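Local coordinates for uncharacterized protein (Bacteroides fragilis, PDB 3NNG) that is of unknown function but folds as an F5/8 type C (discoidin-like) domain with a bound calcium ion, a family whose members often bind carbohydrates or lipids, at residues Glu61-Thr66 and Arg139-Thr144; Phe52-Ala57 and Asp146-Phe151; Thr75-Thr80 and Leu113-Phe118; Val98-Glu103 and Pro130-Val135. The protein carries 1 engineered substitution. All coordinates share one frame; numbering follows the deposited sequence.

Interaction 1: residues Glu61-Thr66 and Arg139-Thr144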
loop_
_atom_site.group_PDB
_atom_site.type_symbol
_atom_site.label_atom_id
_atom_site.label_comp_id
_atom_site.label_asym_id
_atom_site.label_seq_id
_atom_site.Cartn_x
_atom_site.Cartn_y
_atom_site.Cartn_z
ATOM N N GLU A 61 -2.743 -9.541 12.593
ATOM C CA GLU A 61 -2.750 -9.233 11.173
ATOM C C GLU A 61 -2.388 -7.779 10.954
ATOM O O GLU A 61 -2.472 -6.962 11.875
ATOM C CB GLU A 61 -4.116 -9.540 10.561
ATOM C CG GLU A 61 -5.230 -8.690 11.138
ATOM C CD GLU A 61 -6.599 -9.150 10.670
ATOM O OE1 GLU A 61 -6.921 -10.344 10.870
ATOM O OE2 GLU A 61 -7.342 -8.319 10.107
ATOM N N CYS A 62 -2.002 -7.450 9.725
ATOM C CA CYS A 62 -1.544 -6.096 9.414
ATOM C C CYS A 62 -1.683 -5.844 7.923
ATOM O O CYS A 62 -0.929 -6.409 7.120
ATOM C CB CYS A 62 -0.081 -5.929 9.828
ATOM S SG CYS A 62 0.568 -4.242 9.596
ATOM N N TRP A 63 -2.642 -5.008 7.540
ATOM C CA TRP A 63 -2.919 -4.832 6.113
ATOM C C TRP A 63 -3.639 -3.521 5.781
ATOM O O TRP A 63 -4.265 -2.893 6.645
ATOM C CB TRP A 63 -3.687 -6.041 5.564
ATOM C CG TRP A 63 -4.974 -6.333 6.303
ATOM C CD1 TRP A 63 -5.151 -7.224 7.326
ATOM C CD2 TRP A 63 -6.253 -5.717 6.081
ATOM N NE1 TRP A 63 -6.458 -7.198 7.758
ATOM C CE2 TRP A 63 -7.155 -6.285 7.007
ATOM C CE3 TRP A 63 -6.721 -4.732 5.198
ATOM C CZ2 TRP A 63 -8.498 -5.903 7.071
ATOM C CZ3 TRP A 63 -8.056 -4.353 5.263
ATOM C CH2 TRP A 63 -8.928 -4.940 6.190
ATOM N N TRP A 64 -3.515 -3.110 4.525
ATOM C CA TRP A 64 -4.169 -1.915 4.015
ATOM C C TRP A 64 -4.818 -2.295 2.679
ATOM O O TRP A 64 -4.252 -3.056 1.894
ATOM C CB TRP A 64 -3.154 -0.768 3.869
ATOM C CG TRP A 64 -3.724 0.554 3.364
ATOM C CD1 TRP A 64 -4.040 1.678 4.110
ATOM C CD2 TRP A 64 -3.994 0.897 1.997
ATOM N NE1 TRP A 64 -4.493 2.685 3.278
ATOM C CE2 TRP A 64 -4.491 2.228 1.987
ATOM C CE3 TRP A 64 -3.867 0.205 0.783
ATOM C CZ2 TRP A 64 -4.864 2.867 0.809
ATOM C CZ3 TRP A 64 -4.242 0.847 -0.396
ATOM C CH2 TRP A 64 -4.733 2.167 -0.373
ATOM N N ASN A 65 -6.018 -1.786 2.435
ATOM C CA ASN A 65 -6.845 -2.271 1.333
ATOM C C ASN A 65 -7.505 -1.103 0.630
ATOM O O ASN A 65 -7.884 -0.125 1.284
ATOM C CB ASN A 65 -7.928 -3.211 1.871
ATOM C CG ASN A 65 -8.732 -3.884 0.768
ATOM O OD1 ASN A 65 -9.713 -3.327 0.257
ATOM N ND2 ASN A 65 -8.323 -5.087 0.402
ATOM N N THR A 66 -7.630 -1.193 -0.694
ATOM C CA THR A 66 -8.395 -0.206 -1.447
ATOM C C THR A 66 -9.341 -0.860 -2.458
ATOM O O THR A 66 -8.959 -1.783 -3.194
ATOM C CB THR A 66 -7.482 0.832 -2.164
ATOM O OG1 THR A 66 -8.295 1.790 -2.858
ATOM C CG2 THR A 66 -6.547 0.146 -3.166
ATOM N N ARG A 139 -5.007 -5.347 -1.898
ATOM C CA ARG A 139 -4.623 -5.425 -0.486
ATOM C C ARG A 139 -3.126 -5.636 -0.334
ATOM O O ARG A 139 -2.531 -6.454 -1.043
ATOM C CB ARG A 139 -5.366 -6.548 0.251
ATOM C CG ARG A 139 -5.108 -6.542 1.784
ATOM C CD ARG A 139 -6.148 -7.379 2.563
ATOM N NE ARG A 139 -7.518 -6.933 2.309
ATOM C CZ ARG A 139 -8.564 -7.243 3.080
ATOM N NH1 ARG A 139 -8.406 -7.993 4.164
ATOM N NH2 ARG A 139 -9.778 -6.807 2.769
ATOM N N ILE A 140 -2.521 -4.913 0.603
ATOM C CA ILE A 140 -1.143 -5.183 0.968
ATOM C C ILE A 140 -1.031 -5.709 2.401
ATOM O O ILE A 140 -1.323 -4.996 3.360
ATOM C CB ILE A 140 -0.225 -3.952 0.713
ATOM C CG1 ILE A 140 1.222 -4.255 1.102
ATOM C CG2 ILE A 140 -0.747 -2.712 1.426
ATOM C CD1 ILE A 140 2.225 -3.198 0.608
ATOM N N ASN A 141 -0.632 -6.971 2.538
ATOM C CA ASN A 141 -0.392 -7.578 3.845
ATOM C C ASN A 141 1.054 -7.336 4.264
ATOM O O ASN A 141 1.982 -7.890 3.650
ATOM C CB ASN A 141 -0.683 -9.083 3.800
ATOM C CG ASN A 141 -2.165 -9.380 3.610
ATOM O OD1 ASN A 141 -3.002 -8.870 4.355
ATOM N ND2 ASN A 141 -2.497 -10.196 2.606
ATOM N N CYS A 142 1.237 -6.498 5.289
ATOM C CA CYS A 142 2.557 -6.088 5.738
ATOM C C CYS A 142 3.133 -7.151 6.649
ATOM O O CYS A 142 2.538 -7.481 7.670
ATOM C CB CYS A 142 2.484 -4.724 6.446
ATOM S SG CYS A 142 1.796 -3.455 5.320
ATOM N N LEU A 143 4.276 -7.697 6.247
ATOM C CA LEU A 143 4.918 -8.790 6.971
ATOM C C LEU A 143 5.903 -8.303 8.034
ATOM O O LEU A 143 5.812 -8.702 9.195
ATOM C CB LEU A 143 5.605 -9.754 5.993
ATOM C CG LEU A 143 4.643 -10.376 4.975
ATOM C CD1 LEU A 143 5.399 -11.225 3.950
ATOM C CD2 LEU A 143 3.545 -11.200 5.675
ATOM N N THR A 144 6.851 -7.452 7.646
ATOM C CA THR A 144 7.750 -6.870 8.629
ATOM C C THR A 144 7.882 -5.367 8.369
ATOM O O THR A 144 7.721 -4.927 7.236
ATOM C CB THR A 144 9.160 -7.531 8.600
ATOM O OG1 THR A 144 9.770 -7.288 7.329
ATOM C CG2 THR A 144 9.077 -9.049 8.844
HETATM O O HOH W 1 0.502 -9.229 6.983
#
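Strand residues 63-66 and 139-144 run almost exactly antiparallel, their axes 4.7 Å apart. Trp64 and Ile140 form the hydrogen-bonded pair: Ile140 N reaches Trp64 O at 2.8 Å, nearly along the C=O axis, and Trp64 N returns a bond to Ile140 O. Beyond them Cys142 N donates to Cys62 O, and a water donates to both Cys62 O and Cys142 O.

The side chains of Trp63, Asn65, Arg139 and Asn141 share one face of the sheet. Trp63 holds CG in the crowded position between backbone N and carbonyl carbon (chi1 56°), while Arg139 starts anti to its backbone N and bends at chi3 (-57°). This bend lays the guanidinium flat on the indole: the planes differ by 10°, and CZ of Arg139 stands 3.7 Å from the centroid of the six-membered ring of Trp63, a cation-pi stack. Trp63 NE1 donates within its ring plane to Glu61 OE2 at 2.7 Å, which, with the Arg139 stack, restrains the rotation of the indole. Asn141 OD1 lies 3.2 Å from Trp63 CB, its amide almost perpendicular to the indole.

On the other face, Trp64 CB meets Ile140 CG2 at 3.9 Å, and Trp64 NE1 bonds to Ala39 O. This is a central antiparallel strand pair of the F5/8 type C beta-sandwich, with the Trp63-Arg139 stack on one face and Trp64 and Ile140 meeting Phe151 in the core on the other.

Interaction 2: residues Phe52-Ala57 and Asp146-Phe151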
loop_
_atom_site.group_PDB
_atom_site.type_symbol
_atom_site.label_atom_id
_atom_site.label_comp_id
_atom_site.label_asym_id
_atom_site.label_seq_id
_atom_site.Cartn_x
_atom_site.Cartn_y
_atom_site.Cartn_z
ATOM N N PHE A 52 -0.853 4.172 10.118
ATOM C CA PHE A 52 0.058 3.525 11.050
ATOM C C PHE A 52 -0.744 2.541 11.867
ATOM O O PHE A 52 -1.890 2.813 12.208
ATOM C CB PHE A 52 0.758 4.551 11.951
ATOM C CG PHE A 52 1.945 3.992 12.694
ATOM C CD1 PHE A 52 3.157 3.776 12.034
ATOM C CD2 PHE A 52 1.856 3.685 14.048
ATOM C CE1 PHE A 52 4.270 3.250 12.722
ATOM C CE2 PHE A 52 2.967 3.169 14.752
ATOM C CZ PHE A 52 4.171 2.944 14.084
ATOM N N THR A 53 -0.156 1.396 12.174
ATOM C CA THR A 53 -0.916 0.352 12.837
ATOM C C THR A 53 -0.026 -0.624 13.599
ATOM O O THR A 53 1.202 -0.508 13.592
ATOM C CB THR A 53 -1.706 -0.440 11.784
ATOM O OG1 THR A 53 -2.564 -1.395 12.414
ATOM C CG2 THR A 53 -0.739 -1.146 10.851
ATOM N N TRP A 54 -0.668 -1.579 14.261
ATOM C CA TRP A 54 0.013 -2.710 14.871
ATOM C C TRP A 54 0.480 -3.669 13.785
ATOM O O TRP A 54 -0.239 -3.896 12.803
ATOM C CB TRP A 54 -0.952 -3.459 15.792
ATOM C CG TRP A 54 -1.190 -2.777 17.091
ATOM C CD1 TRP A 54 -0.448 -2.914 18.228
ATOM C CD2 TRP A 54 -2.241 -1.861 17.405
ATOM N NE1 TRP A 54 -0.961 -2.132 19.224
ATOM C CE2 TRP A 54 -2.072 -1.475 18.753
ATOM C CE3 TRP A 54 -3.310 -1.320 16.679
ATOM C CZ2 TRP A 54 -2.925 -0.577 19.395
ATOM C CZ3 TRP A 54 -4.161 -0.428 17.314
ATOM C CH2 TRP A 54 -3.958 -0.059 18.658
ATOM N N GLY A 55 1.674 -4.234 13.973
ATOM C CA GLY A 55 2.221 -5.247 13.081
ATOM C C GLY A 55 1.563 -6.595 13.316
ATOM O O GLY A 55 0.739 -6.718 14.211
ATOM N N VAL A 56 1.905 -7.603 12.518
ATOM C CA VAL A 56 1.271 -8.917 12.650
ATOM C C VAL A 56 1.534 -9.593 13.990
ATOM O O VAL A 56 0.735 -10.417 14.426
ATOM C CB VAL A 56 1.696 -9.897 11.549
ATOM C CG1 VAL A 56 1.237 -9.413 10.179
ATOM C CG2 VAL A 56 3.217 -10.094 11.563
ATOM N N ALA A 57 2.659 -9.282 14.625
ATOM C CA ALA A 57 3.059 -10.018 15.823
ATOM C C ALA A 57 2.164 -9.679 16.999
ATOM O O ALA A 57 1.856 -10.534 17.829
ATOM C CB ALA A 57 4.502 -9.713 16.178
ATOM N N ASP A 146 7.095 -6.566 12.310
ATOM C CA ASP A 146 5.885 -7.202 12.840
ATOM C C ASP A 146 5.366 -6.610 14.150
ATOM O O ASP A 146 4.381 -7.095 14.713
ATOM C CB ASP A 146 6.035 -8.731 12.941
ATOM C CG ASP A 146 7.094 -9.173 13.942
ATOM O OD1 ASP A 146 7.555 -8.363 14.779
ATOM O OD2 ASP A 146 7.466 -10.362 13.880
ATOM N N ASN A 147 6.017 -5.560 14.634
ATOM C CA ASN A 147 5.525 -4.909 15.842
ATOM C C ASN A 147 4.605 -3.727 15.520
ATOM O O ASN A 147 3.462 -3.679 15.981
ATOM C CB ASN A 147 6.660 -4.519 16.805
ATOM C CG ASN A 147 7.756 -3.691 16.139
ATOM O OD1 ASN A 147 7.815 -3.565 14.911
ATOM N ND2 ASN A 147 8.634 -3.118 16.959
ATOM N N TYR A 148 5.115 -2.784 14.737
ATOM C CA TYR A 148 4.332 -1.642 14.278
ATOM C C TYR A 148 4.851 -1.248 12.910
ATOM O O TYR A 148 6.043 -1.359 12.654
ATOM C CB TYR A 148 4.465 -0.462 15.242
ATOM C CG TYR A 148 4.045 -0.779 16.669
ATOM C CD1 TYR A 148 4.958 -1.290 17.582
ATOM C CD2 TYR A 148 2.741 -0.560 17.098
ATOM C CE1 TYR A 148 4.592 -1.575 18.884
ATOM C CE2 TYR A 148 2.354 -0.850 18.403
ATOM C CZ TYR A 148 3.288 -1.359 19.290
ATOM O OH TYR A 148 2.928 -1.656 20.582
ATOM N N THR A 149 3.965 -0.799 12.027
ATOM C CA THR A 149 4.402 -0.263 10.747
ATOM C C THR A 149 3.278 0.552 10.091
ATOM O O THR A 149 2.200 0.738 10.673
ATOM C CB THR A 149 4.935 -1.407 9.803
ATOM O OG1 THR A 149 5.623 -0.850 8.674
ATOM C CG2 THR A 149 3.799 -2.308 9.308
ATOM N N GLY A 150 3.533 1.031 8.878
ATOM C CA GLY A 150 2.551 1.796 8.132
ATOM C C GLY A 150 3.235 2.466 6.958
ATOM O O GLY A 150 4.348 2.095 6.604
ATOM N N PHE A 151 2.578 3.454 6.359
ATOM C CA PHE A 151 3.204 4.232 5.295
ATOM C C PHE A 151 2.421 5.505 5.028
ATOM O O PHE A 151 1.215 5.553 5.253
ATOM C CB PHE A 151 3.411 3.411 4.013
ATOM C CG PHE A 151 2.228 2.544 3.628
ATOM C CD1 PHE A 151 2.329 1.160 3.661
ATOM C CD2 PHE A 151 1.033 3.115 3.201
ATOM C CE1 PHE A 151 1.250 0.355 3.300
ATOM C CE2 PHE A 151 -0.045 2.331 2.838
ATOM C CZ PHE A 151 0.054 0.936 2.892
#
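An antiparallel strand pair that runs out into a helix start joins residues 52-57 to 146-151 in this F5/8 type C domain. The short strands cross at 153°, with axes 4.7 Å apart. Thr53 and Thr149 are the hydrogen-bonded pair: Thr53 N meets Thr149 O at 2.9 Å, nearly along the C=O axis, and Thr149 N bonds back to Thr53 O. Farther on, Gly55 N donates to Asn147 O at 2.7 Å from well above the carbonyl plane. Gly55 holds the N-cap position of helix 56-59, and Ala57 N in the first turn donates to Asp146 O at 2.8 Å, on an in-plane lone pair.

Phe52 has CG anti to its backbone N (chi1 -166°). This turns one ring face onto Thr149 O, while Phe52 CZ touches Tyr148 CB at 3.6 Å. Tyr148 and Trp54 both hold CG anti to the carbonyl carbon and lie side by side, pointing the same way. Tyr148 CE2 approaches Trp54 CD1 at 3.5 Å, the rings oblique at 40°. The Val56 and Asp146 side chains cross at about a right angle, Val56 CG2 against Asp146 CB.

Lacking side chains, Gly55 packs directly on the Asp146-Asn147 backbone and Gly150 on Phe52; Gly55 CA to Asp146 CA and Gly150 CA to Phe52 CA are both 4.2 Å. Four backbone hydrogen bonds thus set the pairing, the three aromatic rings pack beside it, and Asp146 O satisfies the first-turn amide of Ala57.

Interaction 3: residues Thr75-Thr80 and Leu113-Phe118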
loop_
_atom_site.group_PDB
_atom_site.type_symbol
_atom_site.label_atom_id
_atom_site.label_comp_id
_atom_site.label_asym_id
_atom_site.label_seq_id
_atom_site.Cartn_x
_atom_site.Cartn_y
_atom_site.Cartn_z
ATOM N N THR A 75 0.447 -2.239 -12.946
ATOM C CA THR A 75 1.846 -2.476 -13.310
ATOM C C THR A 75 2.795 -2.473 -12.106
ATOM O O THR A 75 3.923 -2.946 -12.187
ATOM C CB THR A 75 2.350 -1.480 -14.391
ATOM O OG1 THR A 75 3.641 -1.894 -14.852
ATOM C CG2 THR A 75 2.449 -0.059 -13.836
ATOM N N GLY A 76 2.335 -1.953 -10.980
ATOM C CA GLY A 76 3.151 -1.969 -9.783
ATOM C C GLY A 76 2.557 -1.044 -8.749
ATOM O O GLY A 76 1.483 -0.484 -8.966
ATOM N N PHE A 77 3.252 -0.874 -7.625
ATOM C CA PHE A 77 2.822 0.092 -6.638
ATOM C C PHE A 77 4.051 0.704 -5.978
ATOM O O PHE A 77 5.188 0.278 -6.222
ATOM C CB PHE A 77 1.914 -0.576 -5.598
ATOM C CG PHE A 77 2.633 -1.527 -4.702
ATOM C CD1 PHE A 77 2.914 -2.821 -5.122
ATOM C CD2 PHE A 77 3.048 -1.128 -3.448
ATOM C CE1 PHE A 77 3.592 -3.704 -4.294
ATOM C CE2 PHE A 77 3.734 -1.990 -2.617
ATOM C CZ PHE A 77 4.002 -3.288 -3.038
ATOM N N SER A 78 3.823 1.704 -5.140
ATOM C CA SER A 78 4.908 2.347 -4.428
ATOM C C SER A 78 4.451 2.768 -3.053
ATOM O O SER A 78 3.283 3.133 -2.858
ATOM C CB SER A 78 5.397 3.576 -5.193
ATOM O OG SER A 78 4.466 4.635 -5.061
ATOM N N VAL A 79 5.388 2.732 -2.108
ATOM C CA VAL A 79 5.133 3.148 -0.742
ATOM C C VAL A 79 6.269 4.067 -0.290
ATOM O O VAL A 79 7.370 4.025 -0.850
ATOM C CB VAL A 79 4.976 1.919 0.202
ATOM C CG1 VAL A 79 3.763 1.085 -0.212
ATOM C CG2 VAL A 79 6.230 1.040 0.188
ATOM N N THR A 80 5.987 4.915 0.697
ATOM C CA THR A 80 6.996 5.784 1.307
ATOM C C THR A 80 7.264 5.336 2.742
ATOM O O THR A 80 6.679 4.357 3.213
ATOM C CB THR A 80 6.513 7.250 1.355
ATOM O OG1 THR A 80 5.322 7.331 2.152
ATOM C CG2 THR A 80 6.206 7.776 -0.069
ATOM N N LEU A 113 7.466 -8.794 -1.545
ATOM C CA LEU A 113 8.147 -7.555 -1.904
ATOM C C LEU A 113 8.950 -7.070 -0.696
ATOM O O LEU A 113 8.435 -7.058 0.429
ATOM C CB LEU A 113 7.158 -6.474 -2.353
ATOM C CG LEU A 113 6.290 -6.710 -3.604
ATOM C CD1 LEU A 113 7.114 -7.274 -4.751
ATOM C CD2 LEU A 113 5.157 -7.632 -3.296
ATOM N N THR A 114 10.208 -6.690 -0.943
ATOM C CA THR A 114 11.123 -6.223 0.093
ATOM C C THR A 114 11.563 -4.797 -0.206
ATOM O O THR A 114 11.799 -4.450 -1.358
ATOM C CB THR A 114 12.380 -7.109 0.159
ATOM O OG1 THR A 114 12.016 -8.411 0.624
ATOM C CG2 THR A 114 13.409 -6.509 1.099
ATOM N N PHE A 115 11.672 -3.975 0.828
ATOM C CA PHE A 115 12.042 -2.574 0.657
ATOM C C PHE A 115 13.325 -2.277 1.407
ATOM O O PHE A 115 13.584 -2.870 2.447
ATOM C CB PHE A 115 10.912 -1.665 1.157
ATOM C CG PHE A 115 9.614 -1.900 0.448
ATOM C CD1 PHE A 115 9.388 -1.354 -0.811
ATOM C CD2 PHE A 115 8.643 -2.712 1.005
ATOM C CE1 PHE A 115 8.214 -1.601 -1.473
ATOM C CE2 PHE A 115 7.457 -2.958 0.332
ATOM C CZ PHE A 115 7.243 -2.402 -0.897
ATOM N N ARG A 116 14.129 -1.360 0.878
ATOM C CA ARG A 116 15.332 -0.907 1.576
ATOM C C ARG A 116 14.989 0.280 2.467
ATOM O O ARG A 116 13.845 0.733 2.508
ATOM C CB ARG A 116 16.414 -0.472 0.586
ATOM C CG ARG A 116 16.430 -1.222 -0.736
ATOM C CD ARG A 116 17.806 -1.128 -1.393
ATOM N NE ARG A 116 17.765 -1.241 -2.851
ATOM C CZ ARG A 116 17.256 -2.273 -3.523
ATOM N NH1 ARG A 116 16.719 -3.302 -2.874
ATOM N NH2 ARG A 116 17.276 -2.273 -4.850
ATOM N N ASN A 117 15.988 0.797 3.167
ATOM C CA ASN A 117 15.807 2.025 3.924
ATOM C C ASN A 117 15.330 3.155 3.022
ATOM O O ASN A 117 15.910 3.414 1.963
ATOM C CB ASN A 117 17.094 2.412 4.645
ATOM C CG ASN A 117 17.456 1.425 5.737
ATOM O OD1 ASN A 117 16.677 0.521 6.052
ATOM N ND2 ASN A 117 18.637 1.589 6.319
ATOM N N PHE A 118 14.258 3.816 3.442
ATOM C CA PHE A 118 13.709 4.916 2.678
ATOM C C PHE A 118 14.624 6.140 2.751
ATOM O O PHE A 118 15.337 6.330 3.733
ATOM C CB PHE A 118 12.301 5.247 3.174
ATOM C CG PHE A 118 11.302 4.157 2.897
ATOM C CD1 PHE A 118 10.598 4.132 1.697
ATOM C CD2 PHE A 118 11.100 3.136 3.812
ATOM C CE1 PHE A 118 9.691 3.113 1.428
ATOM C CE2 PHE A 118 10.199 2.121 3.550
ATOM C CZ PHE A 118 9.496 2.105 2.346
#
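Residues 77-80 and 113-118 run 31° apart end to end without pairing; their nearest CA atoms, those of Thr80 and Phe118, are 6.9 Å apart, and no hydrogen bond links them. Side chains fill the gap. Val79 points CG2, placed between its backbone N and carbonyl carbon, over one face of the Phe115 ring, a CH-pi contact 3.9 Å from the centroid and 21° off the normal. Phe77, with CG in the crowded position (chi1 70°), crosses Phe115 obliquely; Phe77 CE2 comes 3.9 Å from Phe115 CZ, at the edge of the Phe115 ring. The same Phe77 ring meets Leu113 tip to tip, Phe77 CE1 to Leu113 CG 4.1 Å. Phe118 lays one ring face over Thr80 C, and Phe118 CE1 approaches Val79 O at 3.4 Å; Arg116 O sits over the opposite face. Ile96 also touches Phe77 and Leu113. Apart from the backbone carbonyls that Phe118 touches, the contact is apolar, which implies cohesion by shape and dispersion, not by directed bonds.

Interaction 4: residues Val98-Glu103 and Pro130-Val135; sequences VRKEGE and PPIPNV
A type II beta turn from Lys100 to Glu103 follows strand 93-100 and meets a G1 beta bulge, where Asn134 and Val135 both face Val72. They lie where strands 93-100 and 124-144 end their pairing in the F5/8 type C beta-sandwich. Lys100 and Val135 make an antiparallel non-hydrogen-bonded pair with CA atoms 4.4 Å apart.

The Lys100 side chain leaves with CG anti to the carbonyl carbon (chi1 -67°). Lys100 CB lies 3.5 Å from Asn134 O, and Lys100 CG moves on to Pro133 O at 3.6 Å. Lys100 CD stays 4.0 Å from Pro133 O. Bends at chi3 (100°) and chi4 (142°) then bring Lys100 CE to 3.2 Å from Pro133 O, while Lys100 NZ at the tip passes Ile132 CG2 at 4.1 Å. The chain thus passes the carbonyls of Asn134 and Pro133 and ends across the Ile132 side chain.

Inward, Val98 CG2 meets Ile132 CD1 tip to tip, and Val98 CB packs against both methyls of Val135. Arg99 NH1 donates to Glu103 O at the end of the turn, which Glu103 N to Lys100 O closes; Arg99 NE forms a salt bridge with Glu137. In the one hydrogen bond across the segments, Glu101 N lies nearly along the C=O axis of Asn134, 2.8 Å from Asn134 O.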
loop_
_atom_site.group_PDB
_atom_site.type_symbol
_atom_site.label_atom_id
_atom_site.label_comp_id
_atom_site.label_asym_id
_atom_site.label_seq_id
_atom_site.Cartn_x
_atom_site.Cartn_y
_atom_site.Cartn_z
ATOM N N VAL A 98 -4.768 -9.157 -4.965
ATOM C CA VAL A 98 -5.726 -8.355 -5.725
ATOM C C VAL A 98 -6.963 -9.175 -6.037
ATOM O O VAL A 98 -6.929 -10.406 -6.003
ATOM C CB VAL A 98 -5.129 -7.848 -7.051
ATOM C CG1 VAL A 98 -3.901 -6.980 -6.781
ATOM C CG2 VAL A 98 -4.739 -9.025 -7.925
ATOM N N ARG A 99 -8.055 -8.475 -6.323
ATOM C CA ARG A 99 -9.288 -9.094 -6.789
ATOM C C ARG A 99 -9.656 -8.411 -8.107
ATOM O O ARG A 99 -9.718 -7.184 -8.192
ATOM C CB ARG A 99 -10.408 -8.907 -5.756
ATOM C CG ARG A 99 -11.609 -9.825 -5.940
ATOM C CD ARG A 99 -12.706 -9.503 -4.927
ATOM N NE ARG A 99 -13.028 -8.073 -4.921
ATOM C CZ ARG A 99 -13.769 -7.456 -5.839
ATOM N NH1 ARG A 99 -14.286 -8.140 -6.858
ATOM N NH2 ARG A 99 -13.987 -6.143 -5.746
ATOM N N LYS A 100 -9.877 -9.200 -9.144
ATOM C CA LYS A 100 -10.226 -8.629 -10.431
ATOM C C LYS A 100 -11.715 -8.319 -10.454
ATOM O O LYS A 100 -12.500 -8.963 -9.748
ATOM C CB LYS A 100 -9.798 -9.561 -11.570
ATOM C CG LYS A 100 -8.271 -9.689 -11.676
ATOM C CD LYS A 100 -7.834 -10.943 -12.423
ATOM C CE LYS A 100 -7.455 -10.636 -13.873
ATOM N NZ LYS A 100 -6.284 -11.446 -14.335
ATOM N N GLU A 101 -12.091 -7.312 -11.240
ATOM C CA GLU A 101 -13.484 -6.898 -11.358
ATOM C C GLU A 101 -14.372 -8.066 -11.757
ATOM O O GLU A 101 -14.017 -8.848 -12.625
ATOM C CB GLU A 101 -13.626 -5.777 -12.377
ATOM C CG GLU A 101 -15.062 -5.304 -12.554
ATOM C CD GLU A 101 -15.156 -3.985 -13.301
ATOM O OE1 GLU A 101 -14.649 -3.910 -14.444
ATOM O OE2 GLU A 101 -15.732 -3.024 -12.741
ATOM N N GLY A 102 -15.528 -8.181 -11.111
ATOM C CA GLY A 102 -16.446 -9.270 -11.388
ATOM C C GLY A 102 -16.092 -10.579 -10.709
ATOM O O GLY A 102 -16.859 -11.540 -10.770
ATOM N N GLU A 103 -14.935 -10.637 -10.057
ATOM C CA GLU A 103 -14.542 -11.879 -9.380
ATOM C C GLU A 103 -14.751 -11.792 -7.880
ATOM O O GLU A 103 -14.662 -10.711 -7.300
ATOM C CB GLU A 103 -13.083 -12.201 -9.653
ATOM C CG GLU A 103 -12.682 -11.950 -11.077
ATOM C CD GLU A 103 -12.208 -13.200 -11.750
ATOM O OE1 GLU A 103 -11.026 -13.562 -11.560
ATOM O OE2 GLU A 103 -13.024 -13.823 -12.459
ATOM N N PRO A 130 3.605 -10.036 -15.072
ATOM C CA PRO A 130 3.219 -8.953 -15.984
ATOM C C PRO A 130 2.148 -8.140 -15.282
ATOM O O PRO A 130 1.654 -8.592 -14.248
ATOM C CB PRO A 130 2.572 -9.695 -17.160
ATOM C CG PRO A 130 3.002 -11.093 -17.038
ATOM C CD PRO A 130 3.188 -11.349 -15.580
ATOM N N PRO A 131 1.781 -6.975 -15.827
ATOM C CA PRO A 131 0.716 -6.199 -15.183
ATOM C C PRO A 131 -0.558 -7.041 -15.042
ATOM O O PRO A 131 -0.845 -7.881 -15.909
ATOM C CB PRO A 131 0.480 -5.040 -16.165
ATOM C CG PRO A 131 1.728 -4.976 -17.016
ATOM C CD PRO A 131 2.212 -6.389 -17.111
ATOM N N ILE A 132 -1.313 -6.816 -13.970
ATOM C CA ILE A 132 -2.557 -7.549 -13.759
ATOM C C ILE A 132 -3.768 -6.744 -14.204
ATOM O O ILE A 132 -4.109 -5.739 -13.588
ATOM C CB ILE A 132 -2.752 -7.931 -12.289
ATOM C CG1 ILE A 132 -1.533 -8.705 -11.767
ATOM C CG2 ILE A 132 -4.049 -8.738 -12.128
ATOM C CD1 ILE A 132 -1.573 -8.959 -10.263
ATOM N N PRO A 133 -4.438 -7.200 -15.269
ATOM C CA PRO A 133 -5.604 -6.502 -15.838
ATOM C C PRO A 133 -6.829 -6.526 -14.923
ATOM O O PRO A 133 -7.017 -7.485 -14.175
ATOM C CB PRO A 133 -5.895 -7.285 -17.125
ATOM C CG PRO A 133 -4.626 -8.064 -17.420
ATOM C CD PRO A 133 -4.058 -8.383 -16.063
ATOM N N ASN A 134 -7.629 -5.464 -14.981
ATOM C CA ASN A 134 -8.920 -5.369 -14.273
ATOM C C ASN A 134 -8.875 -5.503 -12.749
ATOM O O ASN A 134 -9.788 -6.072 -12.145
ATOM C CB ASN A 134 -9.946 -6.367 -14.838
ATOM C CG ASN A 134 -9.964 -6.412 -16.367
ATOM O OD1 ASN A 134 -10.016 -5.382 -17.039
ATOM N ND2 ASN A 134 -9.937 -7.622 -16.919
ATOM N N VAL A 135 -7.830 -4.985 -12.112
ATOM C CA VAL A 135 -7.789 -5.022 -10.653
ATOM C C VAL A 135 -8.855 -4.084 -10.092
ATOM O O VAL A 135 -8.832 -2.881 -10.364
ATOM C CB VAL A 135 -6.403 -4.658 -10.102
ATOM C CG1 VAL A 135 -6.481 -4.429 -8.608
ATOM C CG2 VAL A 135 -5.381 -5.778 -10.424
#

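Interactions 1 and 2 are neighbours, centres 9 Å apart: Cys62 SG lies 3.3 Å from Trp54 O. Interaction 3 reaches both, through Ile140 CD1 to Phe77 CE2 at 3.8 Å and Phe151 CB to Thr80 O at 3.5 Å. Interaction 4 shares strand 124-144 with interaction 1, touches interaction 3 where Thr75 CA meets Pro131 CB, and stands about 27 Å centre to centre from interaction 2, across the chain's centre. The calcium ion, bound by Leu41, Asp44, Glu46, Thr49, Ala152 and Glu153, is about 7 Å from the Thr80 side chain and about 9 Å from that of Trp64. Ala152 and Glu153 directly follow Phe151 of interaction 2, and Thr80 OG1 bonds weakly to both backbone N atoms.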